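Local coordinates for protein viral CASP8 and FADD-like apoptosis regulator (PDB 2BBR) that blocks death-receptor-induced apoptosis by interfering with caspase-8 recruitment and activation at the death-inducing signaling complex, and also suppresses host NF-kappa-B activation, at residues Leu28-His33 and Leu99-Gly104. Numbering follows the deposited sequence.
Sequences LLFLCH and LMVCVG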
loop_
_atom_site.group_PDB
_atom_site.type_symbol
_atom_site.label_atom_id
_atom_site.label_comp_id
_atom_site.label_asym_id
_atom_site.label_seq_id
_atom_site.Cartn_x
_atom_site.Cartn_y
_atom_site.Cartn_z
ATOM N N LEU A 28 -5.084 -3.108 3.014
ATOM C CA LEU A 28 -5.381 -3.820 1.781
ATOM C C LEU A 28 -6.220 -2.957 0.851
ATOM O O LEU A 28 -5.993 -2.939 -0.357
ATOM C CB LEU A 28 -6.101 -5.137 2.072
ATOM C CG LEU A 28 -5.275 -6.206 2.789
ATOM C CD1 LEU A 28 -6.039 -7.520 2.776
ATOM C CD2 LEU A 28 -3.929 -6.380 2.093
ATOM N N LEU A 29 -7.192 -2.240 1.404
ATOM C CA LEU A 29 -8.017 -1.372 0.576
ATOM C C LEU A 29 -7.134 -0.331 -0.110
ATOM O O LEU A 29 -7.343 0.001 -1.274
ATOM C CB LEU A 29 -9.099 -0.687 1.414
ATOM C CG LEU A 29 -10.317 -1.549 1.756
ATOM C CD1 LEU A 29 -11.255 -0.775 2.663
ATOM C CD2 LEU A 29 -11.034 -1.954 0.474
ATOM N N PHE A 30 -6.140 0.177 0.612
ATOM C CA PHE A 30 -5.220 1.159 0.046
ATOM C C PHE A 30 -4.413 0.520 -1.088
ATOM O O PHE A 30 -4.240 1.113 -2.154
ATOM C CB PHE A 30 -4.280 1.678 1.134
ATOM C CG PHE A 30 -3.182 2.563 0.618
ATOM C CD1 PHE A 30 -3.394 3.922 0.399
ATOM C CD2 PHE A 30 -1.928 2.034 0.348
ATOM C CE1 PHE A 30 -2.362 4.739 -0.084
ATOM C CE2 PHE A 30 -0.901 2.838 -0.132
ATOM C CZ PHE A 30 -1.115 4.193 -0.348
ATOM N N LEU A 31 -3.925 -0.697 -0.861
ATOM C CA LEU A 31 -3.151 -1.394 -1.885
ATOM C C LEU A 31 -3.966 -1.593 -3.161
ATOM O O LEU A 31 -3.412 -1.627 -4.265
ATOM C CB LEU A 31 -2.685 -2.761 -1.370
ATOM C CG LEU A 31 -1.563 -2.785 -0.330
ATOM C CD1 LEU A 31 -1.303 -4.221 0.095
ATOM C CD2 LEU A 31 -0.296 -2.158 -0.909
ATOM N N CYS A 32 -5.281 -1.722 -3.000
ATOM C CA CYS A 32 -6.191 -1.933 -4.124
ATOM C C CYS A 32 -6.817 -0.642 -4.633
ATOM O O CYS A 32 -7.725 -0.684 -5.460
ATOM C CB CYS A 32 -7.324 -2.877 -3.714
ATOM S SG CYS A 32 -6.811 -4.520 -3.198
ATOM N N HIS A 33 -6.326 0.499 -4.161
ATOM C CA HIS A 33 -6.896 1.787 -4.542
ATOM C C HIS A 33 -7.026 2.063 -6.040
ATOM O O HIS A 33 -8.057 2.565 -6.485
ATOM C CB HIS A 33 -6.101 2.918 -3.889
ATOM C CG HIS A 33 -6.752 4.262 -4.009
ATOM N ND1 HIS A 33 -7.883 4.611 -3.304
ATOM C CD2 HIS A 33 -6.434 5.338 -4.769
ATOM C CE1 HIS A 33 -8.237 5.843 -3.626
ATOM N NE2 HIS A 33 -7.374 6.306 -4.513
ATOM N N LEU A 99 5.228 0.428 -0.817
ATOM C CA LEU A 99 6.165 1.241 -0.051
ATOM C C LEU A 99 5.439 2.130 0.949
ATOM O O LEU A 99 5.862 2.255 2.097
ATOM C CB LEU A 99 7.009 2.112 -0.983
ATOM C CG LEU A 99 7.972 3.100 -0.313
ATOM C CD1 LEU A 99 8.916 2.369 0.630
ATOM C CD2 LEU A 99 8.763 3.836 -1.380
ATOM N N MET A 100 4.349 2.753 0.516
ATOM C CA MET A 100 3.603 3.620 1.418
ATOM C C MET A 100 3.072 2.843 2.622
ATOM O O MET A 100 3.094 3.341 3.750
ATOM C CB MET A 100 2.457 4.312 0.679
ATOM C CG MET A 100 2.918 5.335 -0.357
ATOM S SD MET A 100 3.997 6.638 0.306
ATOM C CE MET A 100 5.548 6.159 -0.425
ATOM N N VAL A 101 2.585 1.627 2.398
ATOM C CA VAL A 101 2.089 0.830 3.513
ATOM C C VAL A 101 3.229 0.540 4.484
ATOM O O VAL A 101 3.082 0.702 5.698
ATOM C CB VAL A 101 1.491 -0.514 3.041
ATOM C CG1 VAL A 101 1.234 -1.419 4.242
ATOM C CG2 VAL A 101 0.188 -0.265 2.285
ATOM N N CYS A 102 4.369 0.120 3.950
ATOM C CA CYS A 102 5.502 -0.207 4.799
ATOM C C CYS A 102 6.033 0.983 5.585
ATOM O O CYS A 102 6.369 0.846 6.761
ATOM C CB CYS A 102 6.605 -0.847 3.962
ATOM S SG CYS A 102 6.122 -2.488 3.365
ATOM N N VAL A 103 6.109 2.147 4.950
ATOM C CA VAL A 103 6.578 3.340 5.640
ATOM C C VAL A 103 5.603 3.679 6.765
ATOM O O VAL A 103 6.017 4.039 7.871
ATOM C CB VAL A 103 6.702 4.527 4.660
ATOM C CG1 VAL A 103 6.909 5.831 5.419
ATOM C CG2 VAL A 103 7.865 4.285 3.720
ATOM N N GLY A 104 4.309 3.541 6.493
ATOM C CA GLY A 104 3.319 3.834 7.511
ATOM C C GLY A 104 3.489 2.968 8.746
ATOM O O GLY A 104 3.216 3.412 9.861
#
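M100 and V101 are presented to F30 and L31 by a regular helix, whose shortest backbone bond here runs from V103 N to L99 O at 2.9 Å. Across the gap the contact is carried by carbon alone, and all four residues are buried. The methyl CG2 of V101, anti to the carbonyl carbon, rests in the notch formed by the side chains of F30 and L31. It lies 3.7 Å from F30 CD2 and also 3.7 Å from L31 CD2, so one methyl group serves both partners. The F30 and V101 side chains run antiparallel alongside each other, while L31 lies roughly perpendicular to V101 and turns its CD2 branch to it.

The far end of the phenyl ring goes to M100. With CG anti to the backbone N (chi1 173°), the ring stretches out from its helix and brings CZ to 3.7 Å from M100 CB. This methylene, like the V101 methyl, approaches the ring obliquely. M100 then bends at chi2 and chi3, carrying its sulfur off from the ring; that side chain also touches L173 on helix 167-187. F30 has further company from R97, in a cation-pi contact, and from V137, V140 and L141 of helix 136-145.

Behind F30 the helix is running out: C32 is the first residue to leave helical angles. C32 N makes an i+4 bond to L28 O at 3.0 Å, after which H33 N turns back to F30 O. L31 CA and V101 CA, the nearest pair of CA atoms, are 7.8 Å apart. Helix 22-31 belongs to the first death effector domain and helix 95-104 to the second, so this is part of the largely apolar interface between the two helical bundles of a tandem death effector domain protein.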